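Local coordinates for Sodium/calcium exchanger membrane region domain-containing protein (Archaeoglobus fulgidus, PDB 4KPP) that probably exchanges protons for calcium ions across the membrane, as a transporter of the sodium/calcium exchanger family, at residues 85-90 and 297-302; 34-39 and 229-234. All blocks are in the same frame, centred on the assembly; numbering follows the deposited sequence.

Contact 1: residues 85-90 and 297-302; sequences FAWKAG and YSISAF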
loop_
_atom_site.group_PDB
_atom_site.type_symbol
_atom_site.label_atom_id
_atom_site.label_comp_id
_atom_site.label_asym_id
_atom_site.label_seq_id
_atom_site.Cartn_x
_atom_site.Cartn_y
_atom_site.Cartn_z
ATOM N N PHE A 85 10.682 -8.254 7.624
ATOM C CA PHE A 85 12.015 -7.721 7.360
ATOM C C PHE A 85 12.501 -6.837 8.506
ATOM O O PHE A 85 13.665 -6.895 8.895
ATOM C CB PHE A 85 12.014 -6.906 6.066
ATOM C CG PHE A 85 11.913 -7.737 4.824
ATOM C CD1 PHE A 85 12.543 -8.964 4.747
ATOM C CD2 PHE A 85 11.190 -7.288 3.732
ATOM C CE1 PHE A 85 12.460 -9.728 3.609
ATOM C CE2 PHE A 85 11.099 -8.051 2.585
ATOM C CZ PHE A 85 11.735 -9.273 2.525
ATOM N N ALA A 86 11.609 -6.009 9.036
ATOM C CA ALA A 86 11.962 -5.145 10.156
ATOM C C ALA A 86 12.213 -5.956 11.430
ATOM O O ALA A 86 13.094 -5.619 12.221
ATOM C CB ALA A 86 10.887 -4.085 10.383
ATOM N N TRP A 87 11.442 -7.024 11.622
ATOM C CA TRP A 87 11.637 -7.893 12.780
ATOM C C TRP A 87 13.001 -8.570 12.731
ATOM O O TRP A 87 13.738 -8.576 13.719
ATOM C CB TRP A 87 10.532 -8.949 12.887
ATOM C CG TRP A 87 10.671 -9.813 14.114
ATOM C CD1 TRP A 87 11.419 -10.952 14.239
ATOM C CD2 TRP A 87 10.061 -9.597 15.392
ATOM N NE1 TRP A 87 11.307 -11.457 15.511
ATOM C CE2 TRP A 87 10.477 -10.645 16.239
ATOM C CE3 TRP A 87 9.198 -8.621 15.902
ATOM C CZ2 TRP A 87 10.060 -10.743 17.566
ATOM C CZ3 TRP A 87 8.785 -8.722 17.219
ATOM C CH2 TRP A 87 9.217 -9.773 18.036
ATOM N N LYS A 88 13.332 -9.140 11.576
ATOM C CA LYS A 88 14.634 -9.763 11.383
ATOM C C LYS A 88 15.758 -8.740 11.517
ATOM O O LYS A 88 16.829 -9.051 12.034
ATOM C CB LYS A 88 14.702 -10.455 10.022
ATOM C CG LYS A 88 13.620 -11.515 9.813
ATOM C CD LYS A 88 13.751 -12.662 10.809
ATOM C CE LYS A 88 15.086 -13.382 10.662
ATOM N NZ LYS A 88 15.220 -14.517 11.619
ATOM N N ALA A 89 15.503 -7.518 11.060
ATOM C CA ALA A 89 16.489 -6.442 11.138
ATOM C C ALA A 89 16.930 -6.147 12.570
ATOM O O ALA A 89 18.103 -5.891 12.824
ATOM C CB ALA A 89 15.950 -5.173 10.478
ATOM N N GLY A 90 15.987 -6.184 13.504
ATOM C CA GLY A 90 16.282 -5.853 14.887
ATOM C C GLY A 90 16.740 -7.045 15.706
ATOM O O GLY A 90 17.524 -6.899 16.642
ATOM N N TYR A 297 11.562 -2.433 14.504
ATOM C CA TYR A 297 13.015 -2.499 14.625
ATOM C C TYR A 297 13.477 -2.358 16.079
ATOM O O TYR A 297 14.460 -2.976 16.487
ATOM C CB TYR A 297 13.673 -1.428 13.748
ATOM C CG TYR A 297 15.188 -1.466 13.746
ATOM C CD1 TYR A 297 15.876 -2.474 13.079
ATOM C CD2 TYR A 297 15.927 -0.487 14.395
ATOM C CE1 TYR A 297 17.259 -2.512 13.070
ATOM C CE2 TYR A 297 17.311 -0.515 14.390
ATOM C CZ TYR A 297 17.972 -1.529 13.725
ATOM O OH TYR A 297 19.348 -1.569 13.714
ATOM N N SER A 298 12.764 -1.547 16.858
ATOM C CA SER A 298 13.084 -1.384 18.270
ATOM C C SER A 298 12.519 -2.528 19.107
ATOM O O SER A 298 13.158 -2.991 20.049
ATOM C CB SER A 298 12.565 -0.046 18.797
ATOM O OG SER A 298 13.370 1.029 18.351
ATOM N N ILE A 299 11.318 -2.978 18.759
ATOM C CA ILE A 299 10.653 -4.034 19.516
ATOM C C ILE A 299 11.383 -5.370 19.415
ATOM O O ILE A 299 11.626 -6.027 20.425
ATOM C CB ILE A 299 9.182 -4.212 19.074
ATOM C CG1 ILE A 299 8.380 -2.944 19.373
ATOM C CG2 ILE A 299 8.555 -5.413 19.771
ATOM C CD1 ILE A 299 6.906 -3.069 19.065
ATOM N N SER A 300 11.734 -5.763 18.192
ATOM C CA SER A 300 12.384 -7.050 17.950
ATOM C C SER A 300 13.769 -7.137 18.582
ATOM O O SER A 300 14.268 -8.229 18.855
ATOM C CB SER A 300 12.478 -7.335 16.449
ATOM O OG SER A 300 13.280 -6.372 15.788
ATOM N N ALA A 301 14.382 -5.981 18.814
ATOM C CA ALA A 301 15.692 -5.921 19.450
ATOM C C ALA A 301 15.540 -5.730 20.954
ATOM O O ALA A 301 16.516 -5.830 21.700
ATOM C CB ALA A 301 16.516 -4.789 18.858
ATOM N N PHE A 302 14.310 -5.457 21.385
ATOM C CA PHE A 302 14.006 -5.114 22.773
ATOM C C PHE A 302 14.838 -3.931 23.261
ATOM O O PHE A 302 15.371 -3.955 24.370
ATOM C CB PHE A 302 14.198 -6.319 23.696
#
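The carbonyl oxygen of Trp87 is approached by two hydroxyls: Ser300 OG across the contact, 3.1 Å from Trp87 O, and Ser91 OG, one residue beyond 85-90 on its own helix, which hydrogen-bonds to it. Gly90 N adds a weak bond at 3.3 Å to Trp87 O. The single hydroxyl proton of Ser300 has a second acceptor in Ile296 O, the stronger partner, so the bond to Trp87 O is possible but not settled. The first torsion of Ser300 (chi1 63°) sets OG between the backbone N and carbonyl carbon, while CB faces the indole. That CB makes a CH-pi contact, 3.7 Å from the centroid of the six-membered ring of Trp87 and 22° off the normal. Trp87 itself starts away from the other segment; chi1 -177° puts CG anti to the backbone N, and the end of the side chain comes back, bringing CZ3 to Ile299 CG2. Gly90 CA sits 3.2 Å from Ser300 OG and 4.6 Å from Ala301 CA. On the other flank Ala89 CB lies in the plane of the Tyr297 ring, at its edge, 3.7 Å from CD1. Replacing Tyr297 by an alanine removes the ring, and would probably open a gap between Ala89 and Leu307 and Pro308 of strand 307-308. Phe302, with positive phi, closes the helix end in a Schellman motif. A side chain at Gly90 would run into Ser300 OG and Tyr297 O, so the close approach here depends on the bare CA, with the Trp87 face and the Tyr297 edge packed beside it.

Contact 2: residues 34-39 and 229-234; sequences TQTLLS and EGLLET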
loop_
_atom_site.group_PDB
_atom_site.type_symbol
_atom_site.label_atom_id
_atom_site.label_comp_id
_atom_site.label_asym_id
_atom_site.label_seq_id
_atom_site.Cartn_x
_atom_site.Cartn_y
_atom_site.Cartn_z
ATOM N N THR A 34 9.242 -23.186 -5.137
ATOM C CA THR A 34 7.903 -23.709 -4.887
ATOM C C THR A 34 7.358 -23.262 -3.527
ATOM O O THR A 34 6.157 -23.025 -3.384
ATOM C CB THR A 34 7.837 -25.245 -5.055
ATOM O OG1 THR A 34 7.213 -25.833 -3.909
ATOM C CG2 THR A 34 9.226 -25.824 -5.223
ATOM N N GLN A 35 8.242 -23.122 -2.543
ATOM C CA GLN A 35 7.849 -22.556 -1.256
ATOM C C GLN A 35 7.330 -21.133 -1.435
ATOM O O GLN A 35 6.353 -20.739 -0.804
ATOM C CB GLN A 35 9.010 -22.567 -0.259
ATOM C CG GLN A 35 8.711 -21.775 1.012
ATOM C CD GLN A 35 9.779 -21.916 2.079
ATOM O OE1 GLN A 35 10.020 -23.007 2.598
ATOM N NE2 GLN A 35 10.422 -20.807 2.419
ATOM N N THR A 36 7.989 -20.377 -2.306
ATOM C CA THR A 36 7.609 -18.995 -2.586
ATOM C C THR A 36 6.247 -18.926 -3.263
ATOM O O THR A 36 5.393 -18.125 -2.882
ATOM C CB THR A 36 8.641 -18.308 -3.501
ATOM O OG1 THR A 36 9.944 -18.420 -2.922
ATOM C CG2 THR A 36 8.298 -16.836 -3.693
ATOM N N LEU A 37 6.060 -19.768 -4.273
ATOM C CA LEU A 37 4.808 -19.814 -5.018
ATOM C C LEU A 37 3.618 -20.172 -4.125
ATOM O O LEU A 37 2.601 -19.482 -4.134
ATOM C CB LEU A 37 4.922 -20.806 -6.180
ATOM C CG LEU A 37 6.001 -20.461 -7.211
ATOM C CD1 LEU A 37 6.162 -21.570 -8.243
ATOM C CD2 LEU A 37 5.679 -19.136 -7.885
ATOM N N LEU A 38 3.757 -21.245 -3.352
ATOM C CA LEU A 38 2.674 -21.721 -2.497
ATOM C C LEU A 38 2.343 -20.754 -1.360
ATOM O O LEU A 38 1.176 -20.434 -1.132
ATOM C CB LEU A 38 2.995 -23.112 -1.944
ATOM C CG LEU A 38 3.019 -24.249 -2.971
ATOM C CD1 LEU A 38 3.215 -25.598 -2.288
ATOM C CD2 LEU A 38 1.755 -24.252 -3.833
ATOM N N SER A 39 3.367 -20.288 -0.653
ATOM C CA SER A 39 3.167 -19.349 0.446
ATOM C C SER A 39 2.673 -18.013 -0.088
ATOM O O SER A 39 1.849 -17.347 0.546
ATOM C CB SER A 39 4.459 -19.160 1.244
ATOM O OG SER A 39 5.500 -18.699 0.401
ATOM N N GLU A 229 11.632 -15.537 2.914
ATOM C CA GLU A 229 12.855 -16.326 2.863
ATOM C C GLU A 229 12.921 -17.151 1.586
ATOM O O GLU A 229 14.006 -17.424 1.073
ATOM C CB GLU A 229 12.975 -17.236 4.090
ATOM C CG GLU A 229 13.079 -16.490 5.416
ATOM C CD GLU A 229 14.303 -15.585 5.503
ATOM O OE1 GLU A 229 15.295 -15.835 4.788
ATOM O OE2 GLU A 229 14.270 -14.619 6.297
ATOM N N GLY A 230 11.758 -17.552 1.081
ATOM C CA GLY A 230 11.685 -18.269 -0.178
ATOM C C GLY A 230 12.158 -17.392 -1.319
ATOM O O GLY A 230 12.926 -17.832 -2.177
ATOM N N LEU A 231 11.695 -16.146 -1.327
ATOM C CA LEU A 231 12.124 -15.166 -2.320
ATOM C C LEU A 231 13.630 -14.955 -2.268
ATOM O O LEU A 231 14.306 -15.026 -3.292
ATOM C CB LEU A 231 11.420 -13.829 -2.097
ATOM C CG LEU A 231 10.379 -13.416 -3.136
ATOM C CD1 LEU A 231 9.822 -12.042 -2.807
ATOM C CD2 LEU A 231 10.969 -13.439 -4.540
ATOM N N LEU A 232 14.145 -14.695 -1.069
ATOM C CA LEU A 232 15.576 -14.467 -0.875
ATOM C C LEU A 232 16.408 -15.666 -1.307
ATOM O O LEU A 232 17.471 -15.505 -1.902
ATOM C CB LEU A 232 15.885 -14.119 0.585
ATOM C CG LEU A 232 15.449 -12.740 1.085
ATOM C CD1 LEU A 232 15.769 -12.578 2.565
ATOM C CD2 LEU A 232 16.113 -11.644 0.266
ATOM N N GLU A 233 15.919 -16.864 -1.004
ATOM C CA GLU A 233 16.612 -18.088 -1.384
ATOM C C GLU A 233 16.622 -18.268 -2.897
ATOM O O GLU A 233 17.662 -18.550 -3.488
ATOM C CB GLU A 233 15.964 -19.299 -0.714
ATOM C CG GLU A 233 16.824 -19.959 0.349
ATOM C CD GLU A 233 18.014 -20.693 -0.233
ATOM O OE1 GLU A 233 19.008 -20.031 -0.602
ATOM O OE2 GLU A 233 17.952 -21.937 -0.317
ATOM N N THR A 234 15.456 -18.099 -3.513
ATOM C CA THR A 234 15.317 -18.217 -4.960
ATOM C C THR A 234 16.261 -17.270 -5.697
ATOM O O THR A 234 16.914 -17.662 -6.664
ATOM C CB THR A 234 13.857 -17.951 -5.407
ATOM O OG1 THR A 234 13.002 -18.974 -4.881
ATOM C CG2 THR A 234 13.744 -17.948 -6.919
#
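Thr36 meets the backbone of Gly230 with its hydroxyl: OG1 is 2.9 Å from Gly230 C and 3.1 Å from Gly230 O, and 3.3 Å from Leu231 N. The angles to the oxygen and to the amide are poor, so this is a close polar approach to a peptide and not a hydrogen bond. The bond that OG1 does make runs back within its own helix, to Ala32 O; with chi1 at -55° OG1 stands beside the backbone N of Thr36. The methyl group takes the other branch: Thr36 CG2 touches Leu231 CG at 4.0 Å, the two side chains crossing at about a right angle. Beside this pair Gln35 stretches out, CG anti to the backbone N, and carries NE2 to 3.8 Å from Gly230 N, where it is held by a hydrogen bond to Ala226 O one turn earlier in the facing helix.

In the next shell Gly230 O is fixed by two donors of Thr234, N and OG1, which reach it from opposite faces of its plane. Thr234 OG1 bonds to Gly230 O at 2.9 Å, from 37° above the carbonyl plane, and lies 3.7 Å from Thr36 OG1. Leu231 is backed by Ile249 and Ala250 of helix 242-267, and Thr36 also touches Phe227.

The axes of the two segments come within 8.2 Å, their directions 148° apart, a roughly antiparallel crossing. A CB at Gly230 would clash with Thr36 OG1, which ties the close approach to the missing side chain. Gly230 and Thr234, four residues apart, present a small-xxx-small face, consistent with the close crossings that such faces allow in membrane proteins.

Along the chain the segments come in the order 34-39, 85-90, 229-234, 297-302, so the two contacts interleave. Each joins a helix of the first sodium/calcium exchanger region (helix 32-60 in contact 2, helix 76-91 in contact 1) to one of the second (helices 224-237 and 288-299), and the four helices are all different. Their centres lie 22 Å apart, and their nearest atoms about 4 Å apart without touching. Both sit about 21 Å from the centre of the chain, away from the calcium ion held by Ile330, Asp333, Lys335 and Glu340. Both thus join the two sequence regions matching the sodium/calcium exchanger family, at two separate places in the single-chain transporter.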